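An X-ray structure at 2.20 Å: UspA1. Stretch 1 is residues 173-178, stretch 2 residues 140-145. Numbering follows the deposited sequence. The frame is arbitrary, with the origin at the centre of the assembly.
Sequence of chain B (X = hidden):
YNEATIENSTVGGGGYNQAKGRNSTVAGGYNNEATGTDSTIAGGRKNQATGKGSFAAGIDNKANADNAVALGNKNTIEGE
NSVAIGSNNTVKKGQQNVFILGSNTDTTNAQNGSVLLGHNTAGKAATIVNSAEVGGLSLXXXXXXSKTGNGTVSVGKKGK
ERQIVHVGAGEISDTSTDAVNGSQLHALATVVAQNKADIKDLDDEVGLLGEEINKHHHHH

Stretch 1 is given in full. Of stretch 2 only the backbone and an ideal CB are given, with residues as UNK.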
ATOM      1  N   SER B 173      -8.130  19.636  -2.829  1.00 46.32           N
ATOM      2  CA  SER B 173      -8.971  20.267  -3.846  1.00 46.62           C
ATOM      3  C   SER B 173     -10.240  19.420  -3.929  1.00 46.43           C
ATOM      4  O   SER B 173     -10.300  18.339  -3.380  1.00 45.22           O
ATOM      5  CB  SER B 173      -8.280  20.363  -5.189  1.00 46.67           C
ATOM      6  OG  SER B 173      -8.286  19.125  -5.874  1.00 48.34           O
ATOM      7  N   ASP B 174     -11.260  19.945  -4.571  1.00 47.93           N
ATOM      8  CA  ASP B 174     -12.539  19.295  -4.583  1.00 48.56           C
ATOM      9  C   ASP B 174     -12.573  18.028  -5.389  1.00 49.28           C
ATOM     10  O   ASP B 174     -13.583  17.342  -5.333  1.00 50.74           O
ATOM     11  CB  ASP B 174     -13.705  20.260  -4.978  1.00 49.66           C
ATOM     12  CG  ASP B 174     -13.509  20.935  -6.357  1.00 54.14           C
ATOM     13  OD1 ASP B 174     -12.505  20.652  -7.071  0.50 50.89           O
ATOM     14  OD2 ASP B 174     -14.387  21.789  -6.696  1.00 55.93           O
ATOM     15  N   THR B 175     -11.510  17.695  -6.138  1.00 49.19           N
ATOM     16  CA  THR B 175     -11.527  16.445  -6.871  1.00 49.11           C
ATOM     17  C   THR B 175     -10.392  15.531  -6.487  1.00 48.41           C
ATOM     18  O   THR B 175     -10.163  14.565  -7.177  1.00 49.21           O
ATOM     19  CB  THR B 175     -11.485  16.622  -8.425  1.00 51.70           C
ATOM     20  OG1 THR B 175     -10.392  17.476  -8.770  1.00 50.44           O
ATOM     21  CG2 THR B 175     -12.887  17.184  -9.011  1.00 53.61           C
ATOM     22  N   SER B 176      -9.664  15.827  -5.407  1.00 46.63           N
ATOM     23  CA  SER B 176      -8.444  15.089  -5.158  1.00 44.47           C
ATOM     24  C   SER B 176      -8.666  13.715  -4.556  1.00 43.39           C
ATOM     25  O   SER B 176      -9.382  13.541  -3.590  1.00 43.50           O
ATOM     26  CB  SER B 176      -7.493  15.901  -4.287  1.00 43.59           C
ATOM     27  OG  SER B 176      -6.568  15.060  -3.659  1.00 38.88           O
ATOM     28  N   THR B 177      -7.975  12.744  -5.123  1.00 44.33           N
ATOM     29  CA  THR B 177      -8.013  11.369  -4.666  1.00 42.83           C
ATOM     30  C   THR B 177      -6.668  11.010  -4.051  1.00 42.36           C
ATOM     31  O   THR B 177      -6.277   9.846  -4.019  1.00 42.37           O
ATOM     32  CB  THR B 177      -8.390  10.477  -5.848  1.00 44.57           C
ATOM     33  OG1 THR B 177      -7.476  10.737  -6.937  1.00 44.83           O
ATOM     34  CG2 THR B 177      -9.815  10.856  -6.331  1.00 42.72           C
ATOM     35  N   ASP B 178      -5.949  12.005  -3.548  1.00 41.14           N
ATOM     36  CA  ASP B 178      -4.640  11.732  -2.937  1.00 42.10           C
ATOM     37  C   ASP B 178      -4.912  11.446  -1.474  1.00 40.97           C
ATOM     38  O   ASP B 178      -5.823  12.016  -0.914  1.00 42.49           O
ATOM     39  CB  ASP B 178      -3.676  12.934  -2.993  1.00 40.47           C
ATOM     40  CG  ASP B 178      -3.198  13.301  -4.415  1.00 43.17           C
ATOM     41  OD1 ASP B 178      -2.485  14.333  -4.453  1.00 41.37           O
ATOM     42  OD2 ASP B 178      -3.506  12.640  -5.479  1.00 40.29           O
ATOM     43  N   UNK B 140     -20.272  17.066   1.432  1.00 52.72           N
ATOM     44  CA  UNK B 140     -20.629  16.502   0.111  1.00 53.37           C
ATOM     45  C   UNK B 140     -19.513  16.687  -0.911  1.00 52.00           C
ATOM     46  O   UNK B 140     -18.520  17.362  -0.650  1.00 51.55           O
ATOM     47  CB  UNK B 140     -21.911  17.152  -0.414  1.00 53.37           C
ATOM     48  N   UNK B 141     -19.691  16.069  -2.071  1.00 53.06           N
ATOM     49  CA  UNK B 141     -18.808  16.242  -3.203  1.00 53.19           C
ATOM     50  C   UNK B 141     -17.471  15.565  -3.033  1.00 52.88           C
ATOM     51  O   UNK B 141     -16.420  16.123  -3.425  1.00 53.67           O
ATOM     52  CB  UNK B 141     -18.591  17.734  -3.465  1.00 53.19           C
ATOM     53  N   UNK B 142     -17.489  14.373  -2.432  1.00 51.24           N
ATOM     54  CA  UNK B 142     -16.280  13.562  -2.373  1.00 49.35           C
ATOM     55  C   UNK B 142     -15.960  12.933  -3.754  1.00 50.31           C
ATOM     56  O   UNK B 142     -16.832  12.370  -4.446  1.00 49.89           O
ATOM     57  CB  UNK B 142     -16.439  12.470  -1.313  1.00 49.35           C
ATOM     58  N   UNK B 143     -14.664  12.977  -4.083  1.00 51.63           N
ATOM     59  CA  UNK B 143     -14.044  12.273  -5.213  1.00 51.08           C
ATOM     60  C   UNK B 143     -13.688  10.838  -4.862  1.00 49.97           C
ATOM     61  O   UNK B 143     -13.490  10.481  -3.671  1.00 48.03           O
ATOM     62  CB  UNK B 143     -12.788  13.015  -5.675  1.00 51.08           C
ATOM     63  N   UNK B 144     -13.629  10.023  -5.915  1.00 61.35           N
ATOM     64  CA  UNK B 144     -13.204   8.645  -5.839  1.00 61.93           C
ATOM     65  C   UNK B 144     -14.179   7.695  -5.159  1.00 63.87           C
ATOM     66  O   UNK B 144     -13.748   6.791  -4.456  1.00 62.41           O
ATOM     67  CB  UNK B 144     -11.862   8.584  -5.107  1.00 61.93           C
ATOM     68  N   UNK B 145     -15.481   7.905  -5.347  1.00 67.90           N
ATOM     69  CA  UNK B 145     -16.497   6.965  -4.892  1.00 71.16           C
ATOM     70  C   UNK B 145     -17.004   6.024  -6.030  1.00 75.93           C
ATOM     71  O   UNK B 145     -16.201   5.248  -6.592  1.00 76.69           O
ATOM     72  CB  UNK B 145     -17.671   7.747  -4.299  1.00 71.16           C
TER

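Stretch 1 is a loop that opens with a type I beta turn from Ser173 to Ser176, closed by a hydrogen bond from Ser176 N to Ser173 O at 3.3 Å. Stretch 2 runs beside it in nearly the same direction, with the touching parts 16° apart.

Position 140 has nothing of stretch 1 within 5.5 Å of its ideal CB. Stretch 1 therefore sets no limit on its size or polarity, and many residues would suit. The deposited residue is Thr140, with chi1 in p. It makes no contact with stretch 1.

Position 141 points its CA-to-CB direction toward stretch 1, but the nearest atom to the ideal CB, Asp174 O, is 5.4 Å away. Stretch 1 leaves room for a side chain here. The backbone is more telling: phi/psi is 73/39, and a positive phi by itself favours glycine. Asparagine or aspartate can also adopt such angles. The deposited residue is Gly141. It touches stretch 1 through its backbone, with Gly141 O 3.6 Å from Asp174 O. Two carbonyl oxygens offer each other no donor, so this is a contact without a hydrogen bond.

Position 142 turns its CA-to-CB bond away from stretch 1, and nothing of that stretch lies within 5.5 Å of the ideal CB. Phi/psi of -74/138 is open to most residues. From this side, a large or small side chain would serve equally well. The deposited residue is Phe142, with chi1 in m. Its side chain makes no contact with stretch 1.

Position 143 is the centre of the contact. Its CA-to-CB bond points toward stretch 1, and the ideal CB lies 3.4 Å from Thr175 O, 3.7 Å from Thr177 CG2 and 4.0 Å from Ser176 O. The site thus combines carbonyl oxygens with a methyl group, close around the first side-chain atom. A small side chain fits best: alanine is the natural choice, and serine could be considered because acceptors are near. The deposited residue is Ala143. It has the largest area covered by stretch 1 of any residue in stretch 2, 60 Å². Its CB packs 3.4 Å from Thr175 O and 3.8 Å from Thr177 CG2. The contact is one of packing, and no hydrogen bond crosses between the stretches.

Position 144 also points toward stretch 1. An ideal CB would sit 3.3 Å from Thr177 CG2, which is tight for two carbons. Phi/psi is 71/36, again a positive phi that favours glycine. Both observations argue for a residue without a side chain. The deposited residue is Gly144. Its backbone lies beside the threonine methyl, with Gly144 N 3.9 Å from Thr177 CG2.

Position 145 is beyond the contact, with nothing of stretch 1 within 5.5 Å of its ideal CB. Stretch 1 leaves the choice wide. The deposited residue is Ala145, whose methyl is out of reach of stretch 1.

Stretch 2 140-145: TGFAGA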
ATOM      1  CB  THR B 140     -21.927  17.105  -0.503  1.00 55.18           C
ATOM      2  OG1 THR B 140     -21.747  18.505  -0.686  1.00 56.99           O
ATOM      3  CG2 THR B 140     -23.211  16.836   0.349  1.00 58.53           C
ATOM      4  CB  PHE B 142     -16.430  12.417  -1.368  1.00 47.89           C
ATOM      5  CG  PHE B 142     -16.724  12.850   0.056  1.00 48.00           C
ATOM      6  CD1 PHE B 142     -16.404  14.134   0.522  1.00 44.43           C
ATOM      7  CD2 PHE B 142     -17.252  11.936   0.960  1.00 45.39           C
ATOM      8  CE1 PHE B 142     -16.668  14.493   1.809  1.00 43.88           C
ATOM      9  CE2 PHE B 142     -17.495  12.309   2.266  1.00 44.62           C
ATOM     10  CZ  PHE B 142     -17.210  13.577   2.687  1.00 43.96           C
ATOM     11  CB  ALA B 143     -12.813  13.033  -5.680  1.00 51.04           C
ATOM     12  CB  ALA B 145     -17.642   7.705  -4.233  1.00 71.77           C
TER
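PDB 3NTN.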